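PDB 3D6W: methyl-accepting/DNA response regulator from Bacillus cereus, which probably acts in a phosphorelay as a DNA-binding response regulator, the part described here being its LytTr DNA-binding domain. Local coordinates for residues Phe65-Val69 / Asn70-Ala74; Leu7-Asp11 / Gly12-Val16. All blocks are in the same frame, centred on the assembly; numbering follows the deposited sequence.

Interaction 1 (Phe65-Val69 / Asn70-Ala74). With MG (magnesium ion), chain C.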
ATOM      1  N   PHE A  65      17.251  11.344  18.371  1.00 58.22           N
ATOM      2  CA  PHE A  65      16.887  10.771  17.057  1.00 58.03           C
ATOM      3  C   PHE A  65      15.689   9.872  17.075  1.00 56.70           C
ATOM      4  O   PHE A  65      15.557   9.001  17.953  1.00 56.67           O
ATOM      5  CB  PHE A  65      18.030   9.928  16.488  1.00 59.19           C
ATOM      6  CG  PHE A  65      19.233  10.730  16.119  1.00 60.22           C
ATOM      7  CD1 PHE A  65      20.238  10.964  17.050  1.00 63.71           C
ATOM      8  CD2 PHE A  65      19.353  11.276  14.838  1.00 60.70           C
ATOM      9  CE1 PHE A  65      21.381  11.776  16.700  1.00 61.83           C
ATOM     10  CE2 PHE A  65      20.459  12.045  14.482  1.00 62.73           C
ATOM     11  CZ  PHE A  65      21.479  12.291  15.421  1.00 61.68           C
ATOM     12  N   ILE A  66      14.824  10.071  16.076  1.00 55.10           N
ATOM     13  CA  ILE A  66      13.867   9.058  15.662  1.00 53.34           C
ATOM     14  C   ILE A  66      14.257   8.576  14.238  1.00 53.38           C
ATOM     15  O   ILE A  66      14.472   9.375  13.332  1.00 51.87           O
ATOM     16  CB  ILE A  66      12.405   9.555  15.668  1.00 54.09           C
ATOM     17  CG1 ILE A  66      11.952   9.946  17.085  1.00 50.40           C
ATOM     18  CG2 ILE A  66      11.464   8.472  15.006  1.00 54.22           C
ATOM     19  CD1 ILE A  66      10.665  10.644  17.113  1.00 50.41           C
ATOM     20  N   VAL A  67      14.378   7.258  14.066  1.00 53.17           N
ATOM     21  CA  VAL A  67      14.734   6.685  12.770  1.00 53.52           C
ATOM     22  C   VAL A  67      13.529   5.970  12.099  1.00 53.87           C
ATOM     23  O   VAL A  67      12.632   5.376  12.782  1.00 54.47           O
ATOM     24  CB  VAL A  67      16.000   5.753  12.899  1.00 53.86           C
ATOM     25  CG1 VAL A  67      15.668   4.414  13.549  1.00 50.91           C
ATOM     26  CG2 VAL A  67      16.688   5.529  11.514  1.00 53.80           C
ATOM     27  N   ASN A  68      13.492   6.032  10.775  1.00 53.60           N
ATOM     28  CA  ASN A  68      12.575   5.193   9.968  1.00 54.29           C
ATOM     29  C   ASN A  68      13.308   3.916   9.592  1.00 54.17           C
ATOM     30  O   ASN A  68      14.241   3.955   8.812  1.00 53.52           O
ATOM     31  CB  ASN A  68      12.166   5.951   8.685  1.00 54.77           C
ATOM     32  CG  ASN A  68      11.035   5.286   7.930  1.00 53.31           C
ATOM     33  OD1 ASN A  68      10.804   4.123   8.072  1.00 54.57           O
ATOM     34  ND2 ASN A  68      10.364   6.046   7.082  1.00 52.58           N
ATOM     35  N   VAL A  69      12.855   2.784  10.120  1.00 54.85           N
ATOM     36  CA  VAL A  69      13.517   1.495   9.888  1.00 55.43           C
ATOM     37  C   VAL A  69      13.503   1.125   8.407  1.00 56.62           C
ATOM     38  O   VAL A  69      14.311   0.289   7.972  1.00 58.19           O
ATOM     39  CB  VAL A  69      12.915   0.333  10.762  1.00 55.37           C
ATOM     40  CG1 VAL A  69      12.788   0.778  12.266  1.00 55.16           C
ATOM     41  CG2 VAL A  69      11.583  -0.111  10.240  1.00 55.08           C
ATOM     42  N   ASN A  70      12.626   1.752   7.612  1.00 56.08           N
ATOM     43  CA  ASN A  70      12.589   1.452   6.189  1.00 56.16           C
ATOM     44  C   ASN A  70      13.666   2.113   5.375  1.00 56.59           C
ATOM     45  O   ASN A  70      13.864   1.766   4.210  1.00 56.78           O
ATOM     46  CB  ASN A  70      11.207   1.766   5.625  1.00 55.78           C
ATOM     47  CG  ASN A  70      10.153   0.834   6.203  1.00 57.60           C
ATOM     48  OD1 ASN A  70      10.205  -0.393   5.992  1.00 58.65           O
ATOM     49  ND2 ASN A  70       9.236   1.393   6.988  1.00 56.66           N
ATOM     50  N   HIS A  71      14.355   3.082   5.976  1.00 57.27           N
ATOM     51  CA  HIS A  71      15.535   3.680   5.370  1.00 56.72           C
ATOM     52  C   HIS A  71      16.820   3.189   5.954  1.00 56.36           C
ATOM     53  O   HIS A  71      17.868   3.619   5.535  1.00 57.18           O
ATOM     54  CB  HIS A  71      15.451   5.176   5.431  1.00 57.35           C
ATOM     55  CG  HIS A  71      14.309   5.714   4.651  1.00 57.90           C
ATOM     56  ND1 HIS A  71      14.411   6.026   3.317  1.00 63.49           N
ATOM     57  CD2 HIS A  71      13.024   5.952   4.998  1.00 60.53           C
ATOM     58  CE1 HIS A  71      13.236   6.453   2.876  1.00 62.23           C
ATOM     59  NE2 HIS A  71      12.377   6.420   3.882  1.00 62.98           N
ATOM     60  N   ILE A  72      16.761   2.259   6.891  1.00 56.78           N
ATOM     61  CA  ILE A  72      17.976   1.644   7.432  1.00 57.01           C
ATOM     62  C   ILE A  72      18.498   0.672   6.401  1.00 58.60           C
ATOM     63  O   ILE A  72      17.753  -0.208   5.923  1.00 59.44           O
ATOM     64  CB  ILE A  72      17.771   0.889   8.783  1.00 56.64           C
ATOM     65  CG1 ILE A  72      17.411   1.872   9.903  1.00 55.81           C
ATOM     66  CG2 ILE A  72      19.051   0.096   9.190  1.00 55.58           C
ATOM     67  CD1 ILE A  72      17.014   1.239  11.196  1.00 54.02           C
ATOM     68  N   LYS A  73      19.780   0.808   6.079  1.00 59.67           N
ATOM     69  CA  LYS A  73      20.446  -0.178   5.246  1.00 61.42           C
ATOM     70  C   LYS A  73      21.037  -1.342   6.094  1.00 60.69           C
ATOM     71  O   LYS A  73      20.778  -2.522   5.789  1.00 61.22           O
ATOM     72  CB  LYS A  73      21.509   0.498   4.389  1.00 61.67           C
ATOM     73  CG  LYS A  73      22.293  -0.458   3.529  1.00 64.57           C
ATOM     74  CD  LYS A  73      23.058   0.293   2.468  1.00 66.39           C
ATOM     75  CE  LYS A  73      24.520  -0.094   2.455  1.00 71.85           C
ATOM     76  NZ  LYS A  73      24.710  -1.258   1.534  1.00 75.78           N
ATOM     77  N   ALA A  74      21.777  -1.012   7.152  1.00 59.58           N
ATOM     78  CA  ALA A  74      22.429  -2.021   7.999  1.00 59.98           C
ATOM     79  C   ALA A  74      22.573  -1.481   9.411  1.00 59.82           C
ATOM     80  O   ALA A  74      22.684  -0.258   9.604  1.00 59.65           O
ATOM     81  CB  ALA A  74      23.824  -2.435   7.452  1.00 59.20           C
TER
HETATM   82 MG    MG C 301      16.316  -0.721   3.852  1.00 62.66          MG
HETATM   83  O   HOH W   1       7.732   4.479   6.433  1.00 49.48           O
HETATM   84  O   HOH W   2      14.801  -1.483   5.926  1.00 50.14           O
HETATM   85  O   HOH W   3      17.681  -2.547   4.976  1.00 57.08           O
HETATM   86  O   HOH W   4      15.481  -2.902   2.839  1.00 47.62           O

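Interaction 2 (Leu7-Asp11 / Gly12-Val16)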
ATOM      1  N   LEU A   7       7.580  20.143   6.613  1.00 63.99           N
ATOM      2  CA  LEU A   7       8.871  20.733   6.957  1.00 65.67           C
ATOM      3  C   LEU A   7       8.871  22.225   6.590  1.00 66.61           C
ATOM      4  O   LEU A   7       8.384  22.624   5.537  1.00 67.07           O
ATOM      5  CB  LEU A   7      10.022  20.065   6.199  1.00 64.90           C
ATOM      6  CG  LEU A   7      10.148  18.568   5.968  1.00 64.47           C
ATOM      7  CD1 LEU A   7      11.598  18.163   5.920  1.00 62.44           C
ATOM      8  CD2 LEU A   7       9.425  17.775   7.012  1.00 65.25           C
ATOM      9  N   LYS A   8       9.463  23.041   7.450  1.00 68.76           N
ATOM     10  CA  LYS A   8       9.649  24.470   7.168  1.00 69.47           C
ATOM     11  C   LYS A   8      10.923  24.641   6.373  1.00 70.09           C
ATOM     12  O   LYS A   8      11.985  24.198   6.827  1.00 69.59           O
ATOM     13  CB  LYS A   8       9.740  25.243   8.479  1.00 69.96           C
ATOM     14  CG  LYS A   8      10.184  26.677   8.373  1.00 70.04           C
ATOM     15  CD  LYS A   8       9.828  27.425   9.633  1.00 70.59           C
ATOM     16  CE  LYS A   8       9.792  28.925   9.374  1.00 72.06           C
ATOM     17  NZ  LYS A   8       9.069  29.601  10.473  1.00 72.38           N
ATOM     18  N   THR A   9      10.794  25.219   5.170  1.00 71.30           N
ATOM     19  CA  THR A   9      11.953  25.693   4.387  1.00 72.31           C
ATOM     20  C   THR A   9      12.101  27.209   4.492  1.00 72.69           C
ATOM     21  O   THR A   9      11.304  27.879   5.151  1.00 72.53           O
ATOM     22  CB  THR A   9      11.889  25.311   2.910  1.00 72.49           C
ATOM     23  OG1 THR A   9      10.530  25.074   2.546  1.00 74.69           O
ATOM     24  CG2 THR A   9      12.725  24.032   2.642  1.00 74.62           C
ATOM     25  N   THR A  10      13.151  27.727   3.852  1.00 73.43           N
ATOM     26  CA  THR A  10      13.533  29.144   3.951  1.00 73.47           C
ATOM     27  C   THR A  10      12.354  30.089   3.588  1.00 73.38           C
ATOM     28  O   THR A  10      12.029  31.034   4.338  1.00 72.70           O
ATOM     29  CB  THR A  10      14.831  29.431   3.102  1.00 73.49           C
ATOM     30  OG1 THR A  10      14.736  28.780   1.830  1.00 74.37           O
ATOM     31  CG2 THR A  10      16.064  28.897   3.813  1.00 73.19           C
ATOM     32  N   ASP A  11      11.682  29.778   2.481  1.00 73.21           N
ATOM     33  CA  ASP A  11      10.601  30.631   1.964  1.00 73.27           C
ATOM     34  C   ASP A  11       9.184  30.054   2.197  1.00 73.41           C
ATOM     35  O   ASP A  11       8.239  30.829   2.462  1.00 73.86           O
ATOM     36  CB  ASP A  11      10.836  30.939   0.474  1.00 73.82           C
ATOM     37  CG  ASP A  11      11.244  29.702  -0.324  1.00 74.89           C
ATOM     38  OD1 ASP A  11      11.622  28.679   0.319  1.00 74.50           O
ATOM     39  OD2 ASP A  11      11.190  29.768  -1.578  1.00 74.98           O
ATOM     40  N   GLY A  12       9.035  28.719   2.109  1.00 72.48           N
ATOM     41  CA  GLY A  12       7.710  28.059   2.221  1.00 71.07           C
ATOM     42  C   GLY A  12       7.763  26.803   3.067  1.00 70.00           C
ATOM     43  O   GLY A  12       8.732  26.593   3.787  1.00 71.63           O
ATOM     44  N   TRP A  13       6.714  25.988   3.010  1.00 68.05           N
ATOM     45  CA  TRP A  13       6.668  24.673   3.720  1.00 66.68           C
ATOM     46  C   TRP A  13       6.385  23.545   2.736  1.00 65.08           C
ATOM     47  O   TRP A  13       5.593  23.697   1.785  1.00 64.47           O
ATOM     48  CB  TRP A  13       5.547  24.634   4.752  1.00 64.59           C
ATOM     49  CG  TRP A  13       5.686  25.492   5.935  1.00 62.93           C
ATOM     50  CD1 TRP A  13       6.303  25.173   7.116  1.00 61.34           C
ATOM     51  CD2 TRP A  13       5.125  26.793   6.107  1.00 61.52           C
ATOM     52  NE1 TRP A  13       6.179  26.201   7.995  1.00 61.73           N
ATOM     53  CE2 TRP A  13       5.460  27.215   7.403  1.00 62.18           C
ATOM     54  CE3 TRP A  13       4.375  27.644   5.286  1.00 61.31           C
ATOM     55  CZ2 TRP A  13       5.082  28.459   7.897  1.00 62.15           C
ATOM     56  CZ3 TRP A  13       4.012  28.865   5.762  1.00 61.84           C
ATOM     57  CH2 TRP A  13       4.359  29.269   7.061  1.00 62.33           C
ATOM     58  N   ILE A  14       6.982  22.396   2.999  1.00 63.48           N
ATOM     59  CA  ILE A  14       6.944  21.303   2.061  1.00 62.69           C
ATOM     60  C   ILE A  14       6.342  20.086   2.760  1.00 62.71           C
ATOM     61  O   ILE A  14       6.931  19.565   3.707  1.00 62.94           O
ATOM     62  CB  ILE A  14       8.357  21.078   1.463  1.00 63.10           C
ATOM     63  CG1 ILE A  14       8.812  22.405   0.795  1.00 62.59           C
ATOM     64  CG2 ILE A  14       8.370  19.878   0.500  1.00 62.39           C
ATOM     65  CD1 ILE A  14       9.856  22.282  -0.234  1.00 62.33           C
ATOM     66  N   PRO A  15       5.124  19.665   2.335  1.00 62.46           N
ATOM     67  CA  PRO A  15       4.565  18.393   2.799  1.00 62.34           C
ATOM     68  C   PRO A  15       5.354  17.210   2.246  1.00 62.33           C
ATOM     69  O   PRO A  15       5.604  17.131   1.052  1.00 62.62           O
ATOM     70  CB  PRO A  15       3.122  18.395   2.251  1.00 62.35           C
ATOM     71  CG  PRO A  15       2.879  19.745   1.681  1.00 61.95           C
ATOM     72  CD  PRO A  15       4.199  20.373   1.426  1.00 62.29           C
ATOM     73  N   VAL A  16       5.785  16.328   3.144  1.00 62.70           N
ATOM     74  CA  VAL A  16       6.565  15.130   2.793  1.00 62.00           C
ATOM     75  C   VAL A  16       5.782  13.912   3.346  1.00 61.36           C
ATOM     76  O   VAL A  16       5.340  13.956   4.476  1.00 62.57           O
ATOM     77  CB  VAL A  16       7.987  15.236   3.425  1.00 62.01           C
ATOM     78  CG1 VAL A  16       8.856  14.028   3.073  1.00 61.62           C
ATOM     79  CG2 VAL A  16       8.645  16.513   2.997  1.00 61.84           C
TER
HETATM   80  O   HOH W   5       9.882  26.709   0.273  1.00 65.70           O

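Interaction 1 (Phe65-Val69 / Asn70-Ala74)
Asn68 and Asn70 meet through one carbonyl oxygen. Asn68 OD1 accepts the backbone N-H of Asn70 at 3.0 Å with an N-H...O angle of 158°, which defines an Asx turn; the donor stands above the amide's carbonyl plane. Placing CG anti to the backbone N (chi1 -169°) swings this oxygen over the chain two residues ahead. A second, weak bond reaches the same OD1 from Asn70 ND2 at 3.3 Å, and the two amide planes are nearly perpendicular. The other branch, Asn68 ND2, donates to the backbone oxygen of Val21 and, at 3.1 Å, to a water, fixing which way the amide faces.

The backbone bonds run in overlapping turns. His71 N donates to Asn68 O, and Ile72 N donates weakly to Val69 O. With helical-region torsions at Val69, Asn70 and His71, these make two consecutive type I turns. They carry the chain from strand 65-68, in the five-stranded sheet of the LytTr domain, into strand 72-76 of the three-stranded sheet.

Non-polar contacts flank the turns. Val67 CG2 lies 4.1 Å from Ile72 CG1, the two side chains crossing at about a right angle, while Ile72 CD1 reaches back to 3.7 Å from Val69 CA. Leu85 of strand 83-87 packs against both Val67 and Ile72.

A contact between flat polar groups is separate from these: Asn68 ND2 comes to the edge of the His71 imidazole, near its plane and 3.4 Å from CD2, with amide and ring 76° apart. NE2 of that ring donates to the backbone oxygen of Ser19.

Within this stretch the magnesium ion is bound by the backbone oxygen Ile72 O at 2.6 Å, together with two waters; Asp88, another known magnesium-site residue, lies close to His71.

Interaction 2 (Leu7-Asp11 / Gly12-Val16)
Trp13 lies against Lys8 as its cross-strand neighbour in a beta hairpin, the antiparallel pairing of strands 4-8 and 13-17, where these two residues form a non-hydrogen-bonded pair. From its CB, 3.6 Å from Leu7 O, the tryptophan side chain extends with CG anti to its own carbonyl carbon (chi1 -68°). CG stays near Leu7 O, which sits at the edge of the indole close to its plane. CD1 makes the tightest approach, 3.4 Å from Lys8 CA, obliquely to the ring. NE1 then reaches Lys8 CB at 3.7 Å and runs beside the extended lysine chain, the two side chains pointing the same way. The indole also meets the ring of Phe109 of the third subunit, their planes about 40° apart.

The neighbouring pair, Leu7 and Ile14, is hydrogen-bonded: Ile14 N donates to Leu7 O at 2.9 Å, in the carbonyl plane, and Leu7 N returns a bond to Ile14 O at 3.0 Å. On the Leu7 face, Leu7 CG packs against Val16 CG2 at 3.9 Å. The loop end is closed at Gly12 O, which accepts twice from Thr9. The backbone N comes nearly along the C=O axis at 2.8 Å, whereas the hydroxyl OG1 donates at 2.7 Å from well above the carbonyl plane, 69° out of it.

How the interactions relate
The two contacts lie in series along the chain, and within one subunit they do not touch: their centres are 22 Å apart and their nearest atoms about 8 Å. The assembly brings copies of them together. Ile72 of interaction 1 packs on Pro15 of the second subunit, and in turn Pro15 and Ile14 of interaction 2 pack on Ile72 and Lys73 of the third subunit, so the hairpin of one copy meets the start of strand 72-76 of another. Ile72 O of interaction 1 binds one magnesium ion; a different one lies about 6 Å from the side chain of Ile14 in interaction 2, consistent with the metal sitting where hairpin and neighbouring subunit meet.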